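Thermosome subunit (Methanococcoides burtonii, PDB 3AQ1) probably acts as a group II chaperonin that binds unfolded proteins and uses ATP binding and hydrolysis to assist their folding. Local coordinates at residues G296-V301 with T315-S320; E149-E154 with K321-L326. All blocks are in the same frame, centred on the assembly; numbering follows the deposited sequence.

The two contacts differ in their place along one long excursion of the chain. In sequence the order is 149-154, 296-301, 315-320, 321-326, so contact 1 is internal to the excursion, and only contact 2 brings outgoing and returning chain together, as expected for an inserted apical domain. Their centres lie about 14 Å apart, and S320 passes directly into K321, but they belong to different sheets. Contact 1 ties strands 296-298 and 300-305 to strand 310-317 in the larger mixed sheet, consistent with the apical domain of group II chaperonins. Contact 2 pairs strands 151-157 and 323-329 in a three-stranded sheet, consistent with the intermediate domain.

Contact 1 of 2, residues G296-V301 with T315-S320; sequences GTAGLV and TGCQNS
T297 begins this contact against Q318: its OG1 lies 3.6 Å from CB of Q318, just before the chain enters a classic beta bulge between antiparallel strands. The bulge marks a corner beside the hairpin of strands 300-305 and 310-317, and it is formed by G299 and L300, which together face the single residue T315. Next comes A298, a non-hydrogen-bonded pair with C317. Its CB meets SG of C317 at 3.8 Å, a small apolar touch between two buried side chains. The cysteine also packs on V278 and T279, so this face of the sheet is turned to helix 269-279 at C317, while A298 touches I190 of strand 184-193. At G299 the direction changes. Its N donates to O of G316 over 3.0 Å, with the donor standing above the carbonyl plane, 75° out of it, at the point where both chains turn. Both turning residues are glycines; a beta carbon on either would point toward the opposite chain, and G316 has a left-handed backbone conformation (phi 64°) that glycine adopts most readily. Beyond the bulge L300 restores regular pairing: its N bonds to O of T315 at 3.0 Å, and its O receives N of T315 at the same length. With these two bonds L300 and T315 form a hydrogen-bonded antiparallel pair, and their side chains lie alongside each other on the same face. The threonine OG1 is placed between its own N and carbonyl carbon (chi1 60°), and the oxygen thereby rests against CB and the CD2 methyl of L300, with OG1 of T315 3.6 Å from the first and 3.9 Å from the second.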
loop_
_atom_site.group_PDB
_atom_site.type_symbol
_atom_site.label_atom_id
_atom_site.label_comp_id
_atom_site.label_asym_id
_atom_site.label_seq_id
_atom_site.Cartn_x
_atom_site.Cartn_y
_atom_site.Cartn_z
ATOM N N GLY A 296 14.071 -17.773 -16.852
ATOM C CA GLY A 296 13.995 -16.328 -16.781
ATOM C C GLY A 296 15.309 -15.689 -17.172
ATOM O O GLY A 296 16.303 -16.374 -17.397
ATOM N N THR A 297 15.318 -14.365 -17.247
ATOM C CA THR A 297 16.522 -13.646 -17.623
ATOM C C THR A 297 16.761 -12.429 -16.742
ATOM O O THR A 297 15.821 -11.812 -16.254
ATOM C CB THR A 297 16.442 -13.140 -19.074
ATOM O OG1 THR A 297 15.470 -12.097 -19.153
ATOM C CG2 THR A 297 16.059 -14.251 -20.015
ATOM N N ALA A 298 18.027 -12.073 -16.581
ATOM C CA ALA A 298 18.410 -10.873 -15.866
ATOM C C ALA A 298 19.713 -10.340 -16.431
ATOM O O ALA A 298 20.609 -11.102 -16.728
ATOM C CB ALA A 298 18.586 -11.188 -14.381
ATOM N N GLY A 299 19.838 -9.029 -16.552
ATOM C CA GLY A 299 21.088 -8.445 -16.995
ATOM C C GLY A 299 22.305 -8.994 -16.267
ATOM O O GLY A 299 23.345 -9.276 -16.883
ATOM N N LEU A 300 22.187 -9.147 -14.953
ATOM C CA LEU A 300 23.342 -9.493 -14.140
ATOM C C LEU A 300 22.954 -10.190 -12.836
ATOM O O LEU A 300 22.030 -9.788 -12.151
ATOM C CB LEU A 300 24.168 -8.230 -13.835
ATOM C CG LEU A 300 25.402 -8.327 -12.930
ATOM C CD1 LEU A 300 26.451 -9.237 -13.529
ATOM C CD2 LEU A 300 25.987 -6.949 -12.663
ATOM N N VAL A 301 23.677 -11.246 -12.508
ATOM C CA VAL A 301 23.577 -11.867 -11.212
ATOM C C VAL A 301 24.977 -11.949 -10.630
ATOM O O VAL A 301 25.860 -12.521 -11.251
ATOM C CB VAL A 301 22.974 -13.258 -11.310
ATOM C CG1 VAL A 301 23.204 -14.019 -10.002
ATOM C CG2 VAL A 301 21.495 -13.148 -11.640
ATOM N N THR A 315 20.278 -7.697 -10.943
ATOM C CA THR A 315 19.956 -6.401 -11.543
ATOM C C THR A 315 19.737 -6.481 -13.062
ATOM O O THR A 315 20.024 -7.493 -13.702
ATOM C CB THR A 315 21.072 -5.378 -11.286
ATOM O OG1 THR A 315 22.289 -5.849 -11.859
ATOM C CG2 THR A 315 21.293 -5.203 -9.818
ATOM N N GLY A 316 19.234 -5.395 -13.634
ATOM C CA GLY A 316 18.935 -5.345 -15.055
ATOM C C GLY A 316 17.859 -6.317 -15.486
ATOM O O GLY A 316 17.854 -6.736 -16.629
ATOM N N CYS A 317 16.950 -6.671 -14.579
ATOM C CA CYS A 317 15.996 -7.757 -14.823
ATOM C C CYS A 317 15.013 -7.451 -15.930
ATOM O O CYS A 317 14.722 -6.284 -16.213
ATOM C CB CYS A 317 15.221 -8.132 -13.562
ATOM S SG CYS A 317 16.101 -9.146 -12.395
ATOM N N GLN A 318 14.523 -8.539 -16.529
ATOM C CA GLN A 318 13.607 -8.559 -17.666
ATOM C C GLN A 318 12.526 -7.475 -17.596
ATOM O O GLN A 318 12.683 -6.383 -18.159
ATOM C CB GLN A 318 12.984 -9.963 -17.768
ATOM C CG GLN A 318 11.979 -10.158 -18.904
ATOM C CD GLN A 318 11.630 -11.627 -19.162
ATOM O OE1 GLN A 318 12.308 -12.541 -18.684
ATOM N NE2 GLN A 318 10.573 -11.855 -19.939
ATOM N N ASN A 319 11.428 -7.785 -16.910
ATOM C CA ASN A 319 10.340 -6.829 -16.708
ATOM C C ASN A 319 10.337 -6.264 -15.292
ATOM O O ASN A 319 9.493 -6.614 -14.465
ATOM C CB ASN A 319 8.987 -7.472 -17.025
ATOM C CG ASN A 319 8.673 -7.469 -18.512
ATOM O OD1 ASN A 319 8.483 -6.411 -19.115
ATOM N ND2 ASN A 319 8.613 -8.655 -19.110
ATOM N N SER A 320 11.289 -5.386 -15.011
ATOM C CA SER A 320 11.414 -4.860 -13.671
ATOM C C SER A 320 11.126 -3.370 -13.605
ATOM O O SER A 320 11.854 -2.545 -14.162
ATOM C CB SER A 320 12.801 -5.151 -13.083
ATOM O OG SER A 320 13.775 -4.230 -13.549
#

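Contact 2 of 2, residues E149-E154 with K321-L326; sequences ENIKIE and KAVTVL
The carbonyl of N150 receives N of V323 at 2.8 Å, opening a parallel beta ladder exactly where helix 147-150 gives way to strand 151-157. Three more backbone bonds follow in the alternating pattern of parallel strands: K152 N to V323 O, V325 N to K152 O, and E154 N to V325 O. V323 and V325 are thus gripped at both N and O, and CA-H...O contacts fill in between, as from CA of T324 to O of K152 at 3.2 Å. At the helix end the side chain of N150 crosses the K321-A322 lead-in to strand 323-329, its ND2 3.9 Å from CB of K321 and its OD1 3.8 Å from CB of A322. An alanine here would keep the backbone bond to V323 but would probably leave a gap beside CB of K321 and A322, with this lead-in less firmly held. Further along, CG1 of I151 lies 3.8 Å from CG2 of V323, the pair flanking each other on one face of the sheet. That face, with I153 and V325, is packed on helix 332-355, where L346 touches both isoleucines. On the other face CD2 of L326 meets CB of E154 at 3.8 Å, and L170 of strand 169-172 lies against K152 and T324. T324 OG1 bonds to N of V171. The extended side chain of K152 carries its NZ to OE1 of E154 on the same strand, 3.3 Å off; D271 is its strongest partner, and V171 O a further acceptor. Two acidic side chains around one buried lysine would probably favour its charged form. The salt bridge to D271 ties strand 151-157 to helix 269-279, whereas the hydrogen bonds that join the two strands are all backbone ones.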
loop_
_atom_site.group_PDB
_atom_site.type_symbol
_atom_site.label_atom_id
_atom_site.label_comp_id
_atom_site.label_asym_id
_atom_site.label_seq_id
_atom_site.Cartn_x
_atom_site.Cartn_y
_atom_site.Cartn_z
ATOM N N GLU A 149 4.645 -6.048 -4.811
ATOM C CA GLU A 149 5.494 -6.832 -5.711
ATOM C C GLU A 149 6.739 -6.082 -6.207
ATOM O O GLU A 149 7.789 -6.679 -6.444
ATOM C CB GLU A 149 4.688 -7.286 -6.934
ATOM C CG GLU A 149 3.504 -8.196 -6.635
ATOM C CD GLU A 149 2.744 -8.603 -7.891
ATOM O OE1 GLU A 149 3.233 -8.338 -9.011
ATOM O OE2 GLU A 149 1.653 -9.189 -7.760
ATOM N N ASN A 150 6.605 -4.777 -6.386
ATOM C CA ASN A 150 7.688 -3.973 -6.922
ATOM C C ASN A 150 8.653 -3.384 -5.893
ATOM O O ASN A 150 9.690 -2.846 -6.261
ATOM C CB ASN A 150 7.120 -2.865 -7.806
ATOM C CG ASN A 150 6.730 -3.369 -9.182
ATOM O OD1 ASN A 150 7.302 -4.337 -9.679
ATOM N ND2 ASN A 150 5.761 -2.711 -9.806
ATOM N N ILE A 151 8.326 -3.465 -4.605
ATOM C CA ILE A 151 9.297 -3.063 -3.595
ATOM C C ILE A 151 9.577 -4.146 -2.564
ATOM O O ILE A 151 8.678 -4.683 -1.949
ATOM C CB ILE A 151 8.920 -1.737 -2.929
ATOM C CG1 ILE A 151 8.917 -0.632 -3.987
ATOM C CG2 ILE A 151 9.896 -1.406 -1.808
ATOM C CD1 ILE A 151 8.635 0.739 -3.459
ATOM N N LYS A 152 10.845 -4.483 -2.409
ATOM C CA LYS A 152 11.262 -5.382 -1.352
ATOM C C LYS A 152 12.138 -4.611 -0.368
ATOM O O LYS A 152 13.046 -3.883 -0.766
ATOM C CB LYS A 152 12.038 -6.577 -1.909
ATOM C CG LYS A 152 12.744 -7.351 -0.809
ATOM C CD LYS A 152 13.642 -8.450 -1.323
ATOM C CE LYS A 152 14.471 -8.994 -0.178
ATOM N NZ LYS A 152 14.909 -10.386 -0.425
ATOM N N ILE A 153 11.860 -4.760 0.919
ATOM C CA ILE A 153 12.702 -4.133 1.918
ATOM C C ILE A 153 13.584 -5.187 2.537
ATOM O O ILE A 153 13.112 -6.216 2.988
ATOM C CB ILE A 153 11.890 -3.416 3.008
ATOM C CG1 ILE A 153 10.848 -2.495 2.367
ATOM C CG2 ILE A 153 12.808 -2.607 3.854
ATOM C CD1 ILE A 153 10.195 -1.512 3.328
ATOM N N GLU A 154 14.881 -4.938 2.506
ATOM C CA GLU A 154 15.867 -5.843 3.077
ATOM C C GLU A 154 16.621 -5.006 4.097
ATOM O O GLU A 154 17.282 -4.021 3.745
ATOM C CB GLU A 154 16.821 -6.372 1.998
ATOM C CG GLU A 154 17.918 -7.279 2.522
ATOM C CD GLU A 154 17.388 -8.653 2.866
ATOM O OE1 GLU A 154 16.368 -9.037 2.255
ATOM O OE2 GLU A 154 17.975 -9.334 3.746
ATOM N N LYS A 321 10.035 -3.042 -12.934
ATOM C CA LYS A 321 9.910 -1.735 -12.327
ATOM C C LYS A 321 10.475 -1.895 -10.908
ATOM O O LYS A 321 10.949 -0.933 -10.292
ATOM C CB LYS A 321 8.450 -1.282 -12.306
ATOM C CG LYS A 321 8.038 -0.481 -13.530
ATOM C CD LYS A 321 8.894 0.766 -13.664
ATOM C CE LYS A 321 8.373 1.671 -14.766
ATOM N NZ LYS A 321 9.191 2.909 -14.874
ATOM N N ALA A 322 10.457 -3.147 -10.448
ATOM C CA ALA A 322 10.909 -3.563 -9.124
ATOM C C ALA A 322 12.241 -2.997 -8.621
ATOM O O ALA A 322 13.190 -2.791 -9.373
ATOM C CB ALA A 322 10.927 -5.083 -9.050
ATOM N N VAL A 323 12.289 -2.768 -7.319
ATOM C CA VAL A 323 13.461 -2.241 -6.635
ATOM C C VAL A 323 13.548 -2.843 -5.240
ATOM O O VAL A 323 12.560 -3.261 -4.660
ATOM C CB VAL A 323 13.392 -0.709 -6.447
ATOM C CG1 VAL A 323 12.854 -0.037 -7.675
ATOM C CG2 VAL A 323 12.527 -0.373 -5.276
ATOM N N THR A 324 14.746 -2.881 -4.701
ATOM C CA THR A 324 14.928 -3.321 -3.339
ATOM C C THR A 324 15.536 -2.159 -2.609
ATOM O O THR A 324 16.493 -1.565 -3.087
ATOM C CB THR A 324 15.897 -4.507 -3.269
ATOM O OG1 THR A 324 15.340 -5.604 -3.997
ATOM C CG2 THR A 324 16.134 -4.931 -1.833
ATOM N N VAL A 325 14.952 -1.817 -1.470
ATOM C CA VAL A 325 15.539 -0.851 -0.561
ATOM C C VAL A 325 16.414 -1.618 0.414
ATOM O O VAL A 325 15.902 -2.408 1.205
ATOM C CB VAL A 325 14.466 -0.136 0.288
ATOM C CG1 VAL A 325 15.130 0.844 1.219
ATOM C CG2 VAL A 325 13.427 0.567 -0.578
ATOM N N LEU A 326 17.726 -1.415 0.352
ATOM C CA LEU A 326 18.571 -1.846 1.452
ATOM C C LEU A 326 18.474 -0.774 2.532
ATOM O O LEU A 326 19.105 0.279 2.434
ATOM C CB LEU A 326 20.015 -2.024 1.002
ATOM C CG LEU A 326 20.216 -3.045 -0.108
ATOM C CD1 LEU A 326 21.680 -3.158 -0.451
ATOM C CD2 LEU A 326 19.660 -4.383 0.334
#